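Local coordinates for TrwG protein (Bartonella grahamii, PDB 4NHF) that probably serves as a VirB8-like inner-membrane component of a type IV secretion system, here represented by its soluble domain, at residues H36-Y40 / T147-A151. Residues are numbered along the deposited sequence.
Sequences HETSY and TYVGA
Tyr148, the last residue of strand 138-148, is the most deeply covered part of the junction between this strand end and segment 36-40, extended through Ser39 and turning at Tyr40 (psi -8°). The segment runs 112° from 147-150, where strand conformation ends with Val149 (psi 0°) and Gly150 (phi 102°). With both tyrosines at chi1 m, Tyr40 directs its ring edge onto a face of Tyr148, a T-shaped pair with centroids 4.7 Å apart, planes at 68° and Tyr40 CD2 3.6 Å from Tyr148 CG. Tyr148 OH is hydrogen-bonded to Asp45 of helix 42-57. The contact packs the lead-in to that helix on an inner strand of the antiparallel sheet in the NTF2-like VirB8 fold. The nearest CA pair is Glu37 and Val149, 4.7 Å apart. Tyr148 O accepts a hydrogen bond from Thr38 N (3.0 Å) and a CA-H...O contact from Glu37 CA (3.0 Å). Glu37 (chi1 m, chi2 t) extends to Thr147, whose OG1 donates to OE1 (2.7 Å). One water links His36 N to Val149 O, another Thr38 O to Thr147 OG1.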
loop_
_atom_site.group_PDB
_atom_site.type_symbol
_atom_site.label_atom_id
_atom_site.label_comp_id
_atom_site.label_asym_id
_atom_site.label_seq_id
_atom_site.Cartn_x
_atom_site.Cartn_y
_atom_site.Cartn_z
ATOM N N HIS A 36 24.869 -7.885 -1.211
ATOM C CA HIS A 36 24.546 -9.182 -1.870
ATOM C C HIS A 36 23.080 -9.231 -2.257
ATOM O O HIS A 36 22.265 -8.447 -1.717
ATOM C CB HIS A 36 24.986 -10.350 -0.948
ATOM C CG HIS A 36 24.155 -10.510 0.294
ATOM N ND1 HIS A 36 24.410 -9.825 1.461
ATOM C CD2 HIS A 36 23.090 -11.310 0.561
ATOM C CE1 HIS A 36 23.552 -10.199 2.398
ATOM N NE2 HIS A 36 22.742 -11.106 1.881
ATOM N N GLU A 37 22.714 -10.064 -3.236
ATOM C CA GLU A 37 21.289 -10.152 -3.625
ATOM C C GLU A 37 20.710 -11.405 -2.996
ATOM O O GLU A 37 21.426 -12.407 -2.817
ATOM C CB GLU A 37 21.100 -10.189 -5.156
ATOM C CG GLU A 37 21.603 -8.936 -5.846
ATOM C CD GLU A 37 21.642 -9.070 -7.343
ATOM O OE1 GLU A 37 20.699 -9.583 -7.995
ATOM O OE2 GLU A 37 22.687 -8.687 -7.885
ATOM N N THR A 38 19.430 -11.341 -2.673
ATOM C CA THR A 38 18.725 -12.429 -2.024
ATOM C C THR A 38 17.458 -12.820 -2.789
ATOM O O THR A 38 16.823 -11.965 -3.491
ATOM C CB THR A 38 18.508 -12.118 -0.511
ATOM O OG1 THR A 38 19.785 -11.846 0.070
ATOM C CG2 THR A 38 17.873 -13.322 0.286
ATOM N N SER A 39 17.145 -14.116 -2.717
ATOM C CA SER A 39 15.873 -14.689 -3.175
ATOM C C SER A 39 14.967 -14.917 -1.977
ATOM O O SER A 39 15.448 -15.159 -0.857
ATOM C CB SER A 39 16.089 -16.040 -3.854
ATOM O OG SER A 39 16.082 -15.890 -5.257
ATOM N N TYR A 40 13.663 -14.848 -2.216
ATOM C CA TYR A 40 12.703 -15.062 -1.162
ATOM C C TYR A 40 11.630 -16.059 -1.530
ATOM O O TYR A 40 10.877 -16.500 -0.648
ATOM C CB TYR A 40 12.135 -13.725 -0.765
ATOM C CG TYR A 40 13.151 -12.900 0.020
ATOM C CD1 TYR A 40 13.377 -13.139 1.363
ATOM C CD2 TYR A 40 13.893 -11.876 -0.605
ATOM C CE1 TYR A 40 14.303 -12.378 2.084
ATOM C CE2 TYR A 40 14.829 -11.161 0.082
ATOM C CZ TYR A 40 15.023 -11.406 1.423
ATOM O OH TYR A 40 15.929 -10.650 2.073
ATOM N N THR A 147 15.112 -8.064 -8.369
ATOM C CA THR A 147 15.998 -8.720 -7.395
ATOM C C THR A 147 15.730 -8.109 -6.024
ATOM O O THR A 147 14.805 -7.290 -5.876
ATOM C CB THR A 147 17.460 -8.586 -7.804
ATOM O OG1 THR A 147 18.226 -9.526 -7.032
ATOM C CG2 THR A 147 17.968 -7.155 -7.572
ATOM N N TYR A 148 16.448 -8.534 -5.000
ATOM C CA TYR A 148 16.437 -7.872 -3.720
ATOM C C TYR A 148 17.824 -7.593 -3.274
ATOM O O TYR A 148 18.727 -8.522 -3.343
ATOM C CB TYR A 148 15.762 -8.715 -2.668
ATOM C CG TYR A 148 14.375 -9.210 -2.952
ATOM C CD1 TYR A 148 14.158 -10.241 -3.854
ATOM C CD2 TYR A 148 13.295 -8.676 -2.260
ATOM C CE1 TYR A 148 12.894 -10.751 -4.051
ATOM C CE2 TYR A 148 12.027 -9.161 -2.443
ATOM C CZ TYR A 148 11.815 -10.177 -3.346
ATOM O OH TYR A 148 10.538 -10.662 -3.523
ATOM N N VAL A 149 18.076 -6.373 -2.811
ATOM C CA VAL A 149 19.459 -5.944 -2.493
ATOM C C VAL A 149 19.842 -5.731 -1.026
ATOM O O VAL A 149 20.992 -5.444 -0.746
ATOM C CB VAL A 149 19.872 -4.695 -3.288
ATOM C CG1 VAL A 149 19.789 -5.050 -4.763
ATOM C CG2 VAL A 149 18.947 -3.482 -2.971
ATOM N N GLY A 150 18.903 -5.944 -0.108
ATOM C CA GLY A 150 19.105 -5.696 1.317
ATOM C C GLY A 150 18.458 -4.381 1.751
ATOM O O GLY A 150 18.140 -3.493 0.948
ATOM N N ALA A 151 18.248 -4.257 3.042
ATOM C CA ALA A 151 17.481 -3.128 3.556
ATOM C C ALA A 151 18.222 -1.828 3.274
ATOM O O ALA A 151 19.405 -1.777 3.454
ATOM C CB ALA A 151 17.296 -3.284 5.032
HETATM O O HOH W 1 23.036 -6.644 0.558
HETATM O O HOH W 2 16.696 -12.048 -6.013
#